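Local coordinates for protein alpha-ketoglutarate-dependent 2,4-dichlorophenoxyacetate dioxygenase (Bradyrhizobium diazoefficiens, PDB 5BKE) that probably acts as a 2-oxoglutarate-dependent, metal-requiring dioxygenase of the TfdA family, of the kind used to degrade aryloxyalkanoate herbicides, at residues 4-16 / 237-249. Numbering follows the deposited sequence. Where two conformers were deposited one is given.
Sequences AIRQLQTHFVGQV and HATQPEFVYVHKW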
ATOM      1  N   ALA C   4     -19.362 -31.574   6.672  1.00 30.38           N
ATOM      2  CA  ALA C   4     -20.025 -30.325   7.071  1.00 29.31           C
ATOM      3  C   ALA C   4     -19.502 -29.809   8.413  1.00 28.60           C
ATOM      4  O   ALA C   4     -19.576 -30.514   9.433  1.00 28.80           O
ATOM      5  CB  ALA C   4     -21.541 -30.489   7.094  1.00 27.43           C
ATOM      6  N   ILE C   5     -18.951 -28.592   8.388  1.00 27.62           N
ATOM      7  CA  ILE C   5     -18.382 -27.925   9.571  1.00 27.61           C
ATOM      8  C   ILE C   5     -18.857 -26.468   9.662  1.00 29.34           C
ATOM      9  O   ILE C   5     -18.705 -25.683   8.710  1.00 30.53           O
ATOM     10  CB  ILE C   5     -16.826 -27.961   9.582  1.00 27.16           C
ATOM     11  CG1 ILE C   5     -16.300 -29.402   9.568  1.00 25.76           C
ATOM     12  CG2 ILE C   5     -16.264 -27.228  10.802  1.00 26.84           C
ATOM     13  CD1 ILE C   5     -14.931 -29.538   8.940  1.00 26.97           C
ATOM     14  N   ARG C   6     -19.423 -26.114  10.812  1.00 30.64           N
ATOM     15  CA  ARG C   6     -19.746 -24.736  11.138  1.00 30.35           C
ATOM     16  C   ARG C   6     -18.813 -24.228  12.243  1.00 29.22           C
ATOM     17  O   ARG C   6     -18.688 -24.855  13.290  1.00 28.07           O
ATOM     18  CB  ARG C   6     -21.218 -24.633  11.554  1.00 33.57           C
ATOM     19  CG  ARG C   6     -21.728 -23.210  11.721  1.00 36.83           C
ATOM     20  CD  ARG C   6     -23.201 -23.186  12.088  1.00 39.95           C
ATOM     21  NE  ARG C   6     -23.385 -22.427  13.324  1.00 45.86           N
ATOM     22  CZ  ARG C   6     -23.965 -22.887  14.435  1.00 47.43           C
ATOM     23  NH1 ARG C   6     -24.483 -24.113  14.487  1.00 47.33           N
ATOM     24  NH2 ARG C   6     -24.051 -22.095  15.499  1.00 47.10           N
ATOM     25  N   GLN C   7     -18.167 -23.088  12.006  1.00 28.57           N
ATOM     26  CA  GLN C   7     -17.281 -22.478  13.005  1.00 26.73           C
ATOM     27  C   GLN C   7     -18.083 -21.858  14.140  1.00 25.59           C
ATOM     28  O   GLN C   7     -19.103 -21.215  13.896  1.00 25.76           O
ATOM     29  CB  GLN C   7     -16.360 -21.446  12.361  1.00 27.93           C
ATOM     30  CG  GLN C   7     -15.188 -21.046  13.253  1.00 29.02           C
ATOM     31  CD  GLN C   7     -14.124 -20.257  12.522  1.00 28.56           C
ATOM     32  OE1 GLN C   7     -13.854 -20.493  11.348  1.00 29.20           O
ATOM     33  NE2 GLN C   7     -13.508 -19.318  13.219  1.00 28.79           N
ATOM     34  N   LEU C   8     -17.626 -22.062  15.375  1.00 24.13           N
ATOM     35  CA  LEU C   8     -18.373 -21.626  16.573  1.00 23.01           C
ATOM     36  C   LEU C   8     -17.784 -20.433  17.331  1.00 21.61           C
ATOM     37  O   LEU C   8     -18.466 -19.826  18.159  1.00 20.88           O
ATOM     38  CB  LEU C   8     -18.603 -22.801  17.549  1.00 22.69           C
ATOM     39  CG  LEU C   8     -19.395 -24.048  17.127  1.00 22.81           C
ATOM     40  CD1 LEU C   8     -19.505 -25.001  18.311  1.00 21.80           C
ATOM     41  CD2 LEU C   8     -20.781 -23.724  16.575  1.00 22.45           C
ATOM     42  N   GLN C   9     -16.522 -20.115  17.066  1.00 21.31           N
ATOM     43  CA  GLN C   9     -15.843 -19.003  17.737  1.00 22.35           C
ATOM     44  C   GLN C   9     -15.021 -18.260  16.694  1.00 23.31           C
ATOM     45  O   GLN C   9     -14.646 -18.860  15.678  1.00 22.90           O
ATOM     46  CB  GLN C   9     -14.953 -19.520  18.875  1.00 21.87           C
ATOM     47  CG  GLN C   9     -14.715 -18.538  20.023  1.00 22.07           C
ATOM     48  CD  GLN C   9     -13.432 -17.729  19.884  1.00 21.94           C
ATOM     49  OE1 GLN C   9     -12.581 -18.022  19.043  1.00 22.11           O
ATOM     50  NE2 GLN C   9     -13.278 -16.715  20.731  1.00 21.36           N
ATOM     51  N   THR C  10     -14.729 -16.975  16.944  1.00 24.42           N
ATOM     52  CA  THR C  10     -14.040 -16.163  15.935  0.52 25.01           C
ATOM     53  C   THR C  10     -12.730 -16.780  15.464  1.00 25.45           C
ATOM     54  O   THR C  10     -12.456 -16.737  14.274  1.00 25.28           O
ATOM     55  CB  THR C  10     -13.810 -14.692  16.347  0.52 25.35           C
ATOM     56  OG1 THR C  10     -13.126 -14.636  17.605  0.52 25.04           O
ATOM     57  CG2 THR C  10     -15.140 -13.933  16.418  0.52 25.71           C
ATOM     58  N   HIS C  11     -11.957 -17.387  16.369  1.00 25.84           N
ATOM     59  CA  HIS C  11     -10.613 -17.887  16.039  1.00 26.09           C
ATOM     60  C   HIS C  11     -10.497 -19.364  15.719  1.00 25.82           C
ATOM     61  O   HIS C  11      -9.557 -19.765  15.030  1.00 26.82           O
ATOM     62  CB  HIS C  11      -9.646 -17.583  17.179  1.00 27.19           C
ATOM     63  CG  HIS C  11      -9.269 -16.143  17.286  1.00 28.41           C
ATOM     64  ND1 HIS C  11      -9.864 -15.285  18.183  1.00 29.39           N
ATOM     65  CD2 HIS C  11      -8.349 -15.412  16.619  1.00 29.36           C
ATOM     66  CE1 HIS C  11      -9.321 -14.087  18.071  1.00 29.78           C
ATOM     67  NE2 HIS C  11      -8.399 -14.138  17.128  1.00 30.85           N
ATOM     68  N   PHE C  12     -11.429 -20.164  16.239  1.00 24.37           N
ATOM     69  CA  PHE C  12     -11.316 -21.635  16.235  1.00 23.82           C
ATOM     70  C   PHE C  12     -12.655 -22.301  16.581  1.00 23.18           C
ATOM     71  O   PHE C  12     -13.672 -21.596  16.739  1.00 22.77           O
ATOM     72  CB  PHE C  12     -10.150 -22.096  17.154  1.00 23.02           C
ATOM     73  CG  PHE C  12     -10.426 -22.013  18.649  1.00 23.62           C
ATOM     74  CD1 PHE C  12     -11.029 -20.892  19.241  1.00 23.85           C
ATOM     75  CD2 PHE C  12     -10.026 -23.063  19.482  1.00 23.93           C
ATOM     76  CE1 PHE C  12     -11.255 -20.840  20.618  1.00 24.05           C
ATOM     77  CE2 PHE C  12     -10.245 -23.022  20.854  1.00 24.20           C
ATOM     78  CZ  PHE C  12     -10.857 -21.907  21.426  1.00 25.35           C
ATOM     79  N   VAL C  13     -12.644 -23.638  16.692  1.00 21.09           N
ATOM     80  CA  VAL C  13     -13.809 -24.494  17.060  1.00 20.79           C
ATOM     81  C   VAL C  13     -14.761 -24.715  15.891  1.00 21.71           C
ATOM     82  O   VAL C  13     -15.367 -23.762  15.372  1.00 21.61           O
ATOM     83  CB  VAL C  13     -14.601 -24.018  18.327  1.00 20.45           C
ATOM     84  CG1 VAL C  13     -15.652 -25.040  18.753  1.00 20.10           C
ATOM     85  CG2 VAL C  13     -13.672 -23.721  19.492  1.00 19.86           C
ATOM     86  N   GLY C  14     -14.882 -25.977  15.480  1.00 21.44           N
ATOM     87  CA  GLY C  14     -15.855 -26.373  14.469  1.00 22.22           C
ATOM     88  C   GLY C  14     -16.914 -27.339  14.966  1.00 24.02           C
ATOM     89  O   GLY C  14     -16.632 -28.251  15.755  1.00 24.55           O
ATOM     90  N   GLN C  15     -18.142 -27.138  14.497  1.00 25.44           N
ATOM     91  CA  GLN C  15     -19.239 -28.067  14.755  1.00 26.25           C
ATOM     92  C   GLN C  15     -19.379 -28.979  13.555  1.00 26.04           C
ATOM     93  O   GLN C  15     -19.495 -28.509  12.416  1.00 25.59           O
ATOM     94  CB  GLN C  15     -20.550 -27.324  15.030  1.00 28.21           C
ATOM     95  CG  GLN C  15     -21.724 -28.234  15.371  1.00 31.17           C
ATOM     96  CD  GLN C  15     -22.938 -27.466  15.857  1.00 33.62           C
ATOM     97  OE1 GLN C  15     -22.918 -26.851  16.928  1.00 36.63           O
ATOM     98  NE2 GLN C  15     -24.009 -27.511  15.081  1.00 34.03           N
ATOM     99  N   VAL C  16     -19.358 -30.284  13.813  1.00 24.39           N
ATOM    100  CA  VAL C  16     -19.394 -31.276  12.740  1.00 23.61           C
ATOM    101  C   VAL C  16     -20.746 -31.980  12.679  1.00 23.72           C
ATOM    102  O   VAL C  16     -21.274 -32.414  13.700  1.00 25.75           O
ATOM    103  CB  VAL C  16     -18.267 -32.323  12.888  1.00 22.48           C
ATOM    104  CG1 VAL C  16     -18.192 -33.200  11.652  1.00 21.94           C
ATOM    105  CG2 VAL C  16     -16.925 -31.646  13.124  1.00 22.79           C
ATOM    106  N   HIS C 237      -3.359 -13.628  29.702  1.00 27.33           N
ATOM    107  CA  HIS C 237      -3.430 -13.175  28.310  1.00 26.93           C
ATOM    108  C   HIS C 237      -4.176 -14.174  27.422  1.00 26.38           C
ATOM    109  O   HIS C 237      -5.037 -13.789  26.626  1.00 27.33           O
ATOM    110  CB  HIS C 237      -2.024 -12.914  27.755  1.00 28.42           C
ATOM    111  CG  HIS C 237      -1.991 -12.751  26.267  1.00 29.31           C
ATOM    112  ND1 HIS C 237      -2.352 -11.578  25.641  1.00 28.80           N
ATOM    113  CD2 HIS C 237      -1.684 -13.627  25.280  1.00 29.20           C
ATOM    114  CE1 HIS C 237      -2.255 -11.733  24.331  1.00 29.07           C
ATOM    115  NE2 HIS C 237      -1.856 -12.968  24.086  1.00 30.28           N
ATOM    116  N   ALA C 238      -3.844 -15.451  27.584  1.00 25.19           N
ATOM    117  CA  ALA C 238      -4.323 -16.524  26.717  1.00 24.07           C
ATOM    118  C   ALA C 238      -5.740 -16.979  27.005  1.00 23.29           C
ATOM    119  O   ALA C 238      -6.339 -17.663  26.179  1.00 23.41           O
ATOM    120  CB  ALA C 238      -3.374 -17.712  26.798  1.00 24.28           C
ATOM    121  N   THR C 239      -6.260 -16.623  28.178  1.00 24.01           N
ATOM    122  CA  THR C 239      -7.598 -17.066  28.616  1.00 24.73           C
ATOM    123  C   THR C 239      -8.638 -15.932  28.673  1.00 25.66           C
ATOM    124  O   THR C 239      -9.741 -16.108  29.219  1.00 25.46           O
ATOM    125  CB  THR C 239      -7.549 -17.826  29.961  1.00 23.62           C
ATOM    126  OG1 THR C 239      -7.014 -16.979  30.986  1.00 22.85           O
ATOM    127  CG2 THR C 239      -6.685 -19.077  29.826  1.00 23.20           C
ATOM    128  N   GLN C 240      -8.282 -14.782  28.095  1.00 26.07           N
ATOM    129  CA  GLN C 240      -9.230 -13.693  27.831  1.00 26.64           C
ATOM    130  C   GLN C 240     -10.393 -14.217  26.973  1.00 26.47           C
ATOM    131  O   GLN C 240     -10.181 -15.101  26.132  1.00 26.03           O
ATOM    132  CB  GLN C 240      -8.538 -12.543  27.090  1.00 28.11           C
ATOM    133  CG  GLN C 240      -7.482 -11.801  27.893  1.00 30.03           C
ATOM    134  CD  GLN C 240      -6.817 -10.701  27.090  1.00 31.49           C
ATOM    135  OE1 GLN C 240      -7.239  -9.551  27.148  1.00 35.53           O
ATOM    136  NE2 GLN C 240      -5.789 -11.048  26.324  1.00 30.86           N
ATOM    137  N   PRO C 241     -11.618 -13.681  27.179  1.00 27.01           N
ATOM    138  CA  PRO C 241     -12.824 -14.137  26.458  1.00 28.59           C
ATOM    139  C   PRO C 241     -12.686 -14.240  24.930  1.00 29.44           C
ATOM    140  O   PRO C 241     -13.289 -15.126  24.329  1.00 30.62           O
ATOM    141  CB  PRO C 241     -13.873 -13.081  26.826  1.00 28.13           C
ATOM    142  CG  PRO C 241     -13.444 -12.615  28.173  1.00 28.00           C
ATOM    143  CD  PRO C 241     -11.943 -12.600  28.134  1.00 26.59           C
ATOM    144  N   GLU C 242     -11.884 -13.363  24.326  1.00 30.04           N
ATOM    145  CA  GLU C 242     -11.701 -13.329  22.867  1.00 29.85           C
ATOM    146  C   GLU C 242     -10.977 -14.567  22.328  1.00 28.70           C
ATOM    147  O   GLU C 242     -11.036 -14.832  21.125  1.00 27.68           O
ATOM    148  CB  GLU C 242     -10.959 -12.053  22.442  1.00 32.32           C
ATOM    149  CG  GLU C 242      -9.497 -11.998  22.880  1.00 36.04           C
ATOM    150  CD  GLU C 242      -8.898 -10.615  22.761  1.00 38.35           C
ATOM    151  OE1 GLU C 242      -8.571 -10.204  21.627  1.00 39.19           O
ATOM    152  OE2 GLU C 242      -8.756  -9.941  23.802  1.00 39.62           O
ATOM    153  N   PHE C 243     -10.272 -15.288  23.208  1.00 26.18           N
ATOM    154  CA  PHE C 243      -9.605 -16.542  22.830  1.00 25.20           C
ATOM    155  C   PHE C 243     -10.321 -17.790  23.365  1.00 24.47           C
ATOM    156  O   PHE C 243      -9.809 -18.898  23.209  1.00 23.56           O
ATOM    157  CB  PHE C 243      -8.116 -16.567  23.265  1.00 24.96           C
ATOM    158  CG  PHE C 243      -7.319 -15.371  22.826  1.00 24.75           C
ATOM    159  CD1 PHE C 243      -7.283 -14.979  21.481  1.00 24.27           C
ATOM    160  CD2 PHE C 243      -6.588 -14.631  23.761  1.00 24.91           C
ATOM    161  CE1 PHE C 243      -6.549 -13.864  21.082  1.00 23.38           C
ATOM    162  CE2 PHE C 243      -5.850 -13.513  23.361  1.00 23.77           C
ATOM    163  CZ  PHE C 243      -5.835 -13.134  22.023  1.00 23.44           C
ATOM    164  N   VAL C 244     -11.496 -17.615  23.976  1.00 23.53           N
ATOM    165  CA  VAL C 244     -12.160 -18.706  24.688  1.00 23.86           C
ATOM    166  C   VAL C 244     -13.479 -19.103  24.045  1.00 24.57           C
ATOM    167  O   VAL C 244     -14.260 -18.245  23.626  1.00 25.79           O
ATOM    168  CB  VAL C 244     -12.309 -18.403  26.214  1.00 23.74           C
ATOM    169  CG1 VAL C 244     -13.165 -19.448  26.928  1.00 23.16           C
ATOM    170  CG2 VAL C 244     -10.935 -18.337  26.886  1.00 23.05           C
ATOM    171  N   TYR C 245     -13.698 -20.413  23.946  1.00 24.29           N
ATOM    172  CA  TYR C 245     -14.985 -20.976  23.557  1.00 24.38           C
ATOM    173  C   TYR C 245     -15.578 -21.704  24.756  1.00 25.33           C
ATOM    174  O   TYR C 245     -14.909 -22.547  25.383  1.00 24.27           O
ATOM    175  CB  TYR C 245     -14.843 -21.924  22.367  1.00 23.09           C
ATOM    176  CG  TYR C 245     -16.012 -22.871  22.184  1.00 25.10           C
ATOM    177  CD1 TYR C 245     -17.230 -22.432  21.647  1.00 25.64           C
ATOM    178  CD2 TYR C 245     -15.906 -24.222  22.559  1.00 26.00           C
ATOM    179  CE1 TYR C 245     -18.312 -23.308  21.500  1.00 26.54           C
ATOM    180  CE2 TYR C 245     -16.971 -25.102  22.401  1.00 26.27           C
ATOM    181  CZ  TYR C 245     -18.172 -24.646  21.875  1.00 27.21           C
ATOM    182  OH  TYR C 245     -19.221 -25.536  21.724  1.00 27.70           O
ATOM    183  N   VAL C 246     -16.835 -21.382  25.058  1.00 25.12           N
ATOM    184  CA  VAL C 246     -17.540 -21.998  26.178  1.00 25.16           C
ATOM    185  C   VAL C 246     -18.468 -23.079  25.628  1.00 25.66           C
ATOM    186  O   VAL C 246     -19.340 -22.797  24.788  1.00 24.12           O
ATOM    187  CB  VAL C 246     -18.306 -20.962  27.032  1.00 25.20           C
ATOM    188  CG1 VAL C 246     -19.042 -21.643  28.175  1.00 24.14           C
ATOM    189  CG2 VAL C 246     -17.354 -19.901  27.577  1.00 24.82           C
ATOM    190  N   HIS C 247     -18.247 -24.319  26.075  1.00 25.64           N
ATOM    191  CA  HIS C 247     -19.127 -25.423  25.703  1.00 27.03           C
ATOM    192  C   HIS C 247     -20.136 -25.716  26.803  1.00 28.95           C
ATOM    193  O   HIS C 247     -19.760 -26.017  27.947  1.00 29.50           O
ATOM    194  CB  HIS C 247     -18.373 -26.704  25.327  1.00 25.23           C
ATOM    195  CG  HIS C 247     -19.265 -27.756  24.744  1.00 24.17           C
ATOM    196  ND1 HIS C 247     -19.742 -27.691  23.452  1.00 23.90           N
ATOM    197  CD2 HIS C 247     -19.810 -28.868  25.288  1.00 23.54           C
ATOM    198  CE1 HIS C 247     -20.513 -28.736  23.214  1.00 22.87           C
ATOM    199  NE2 HIS C 247     -20.576 -29.464  24.314  1.00 22.98           N
ATOM    200  N   LYS C 248     -21.411 -25.617  26.423  1.00 29.89           N
ATOM    201  CA  LYS C 248     -22.547 -25.979  27.249  1.00 31.13           C
ATOM    202  C   LYS C 248     -22.976 -27.385  26.832  1.00 28.79           C
ATOM    203  O   LYS C 248     -23.326 -27.628  25.671  1.00 27.15           O
ATOM    204  CB  LYS C 248     -23.679 -24.979  27.029  1.00 34.68           C
ATOM    205  CG  LYS C 248     -24.709 -24.921  28.141  1.00 41.09           C
ATOM    206  CD  LYS C 248     -26.083 -24.523  27.595  1.00 46.09           C
ATOM    207  CE  LYS C 248     -26.944 -23.823  28.643  1.00 48.39           C
ATOM    208  NZ  LYS C 248     -27.091 -24.626  29.895  1.00 50.27           N
ATOM    209  N   TRP C 249     -22.937 -28.312  27.785  1.00 28.24           N
ATOM    210  CA  TRP C 249     -23.111 -29.741  27.490  1.00 27.19           C
ATOM    211  C   TRP C 249     -24.561 -30.164  27.238  1.00 28.31           C
ATOM    212  O   TRP C 249     -25.471 -29.792  27.984  1.00 28.73           O
ATOM    213  CB  TRP C 249     -22.511 -30.582  28.619  1.00 25.07           C
ATOM    214  CG  TRP C 249     -21.022 -30.568  28.642  1.00 23.64           C
ATOM    215  CD1 TRP C 249     -20.220 -29.840  29.473  1.00 23.45           C
ATOM    216  CD2 TRP C 249     -20.148 -31.311  27.787  1.00 22.32           C
ATOM    217  NE1 TRP C 249     -18.897 -30.088  29.190  1.00 22.41           N
ATOM    218  CE2 TRP C 249     -18.825 -30.992  28.165  1.00 22.34           C
ATOM    219  CE3 TRP C 249     -20.357 -32.237  26.748  1.00 22.04           C
ATOM    220  CZ2 TRP C 249     -17.703 -31.549  27.525  1.00 22.22           C
ATOM    221  CZ3 TRP C 249     -19.243 -32.806  26.117  1.00 22.08           C
ATOM    222  CH2 TRP C 249     -17.931 -32.455  26.508  1.00 22.08           C
TER
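The loop of the N-terminal hairpin, Leu-8 to Val-13, rests on the edge strand 244-247 and the 3-10 turn 241-243 before it, side chain on side chain at its apolar end and mainly side chain on backbone carbonyl at its polar end. At the apolar end Val-13 meets the ring of Tyr-245: CG1 stands over the ring centre in a CH-pi contact, 3.8 Å from the centroid and 8° off the normal, while CG2 reaches Tyr-245 CB at 3.6 Å. Leu-8 CD1 approaches the same ring obliquely, 3.8 Å from Tyr-245 CE1. CB of Tyr-245 points toward the hairpin, CG anti to the backbone N (chi1 161°) lays the ring against Val-13, and Tyr-245 OH shares a 2.8 Å hydrogen bond with His-247 ND1, fixing the ring's far end. In this cupin-type double-stranded beta-helix of the TauD/TfdA family, strand 4-7 is the outermost, and 14-17 the next, of the larger sheet, while 244-247 edges the smaller, three-stranded one, so the contact joins the two near their margins; Val-44 also touches Leu-8 and Tyr-245. At the polar end Glu-242 O accepts Gln-9 NE2 at 3.0 Å, nearly straight (163°) but from above the carbonyl plane, and weakly His-11 ND1. Gln-9 OE1 in turn accepts His-11 N at 2.8 Å, so one amide ties its own loop to the turn. With alanine at Gln-9, Glu-242 O is likely to lose its straighter bond and His-11 N this acceptor. Phe-243 CD1 lies over one face of the His-11 imidazole, the two rings being oblique to each other, and Phe-12 CE1 comes within 3.5 Å of Phe-243 O.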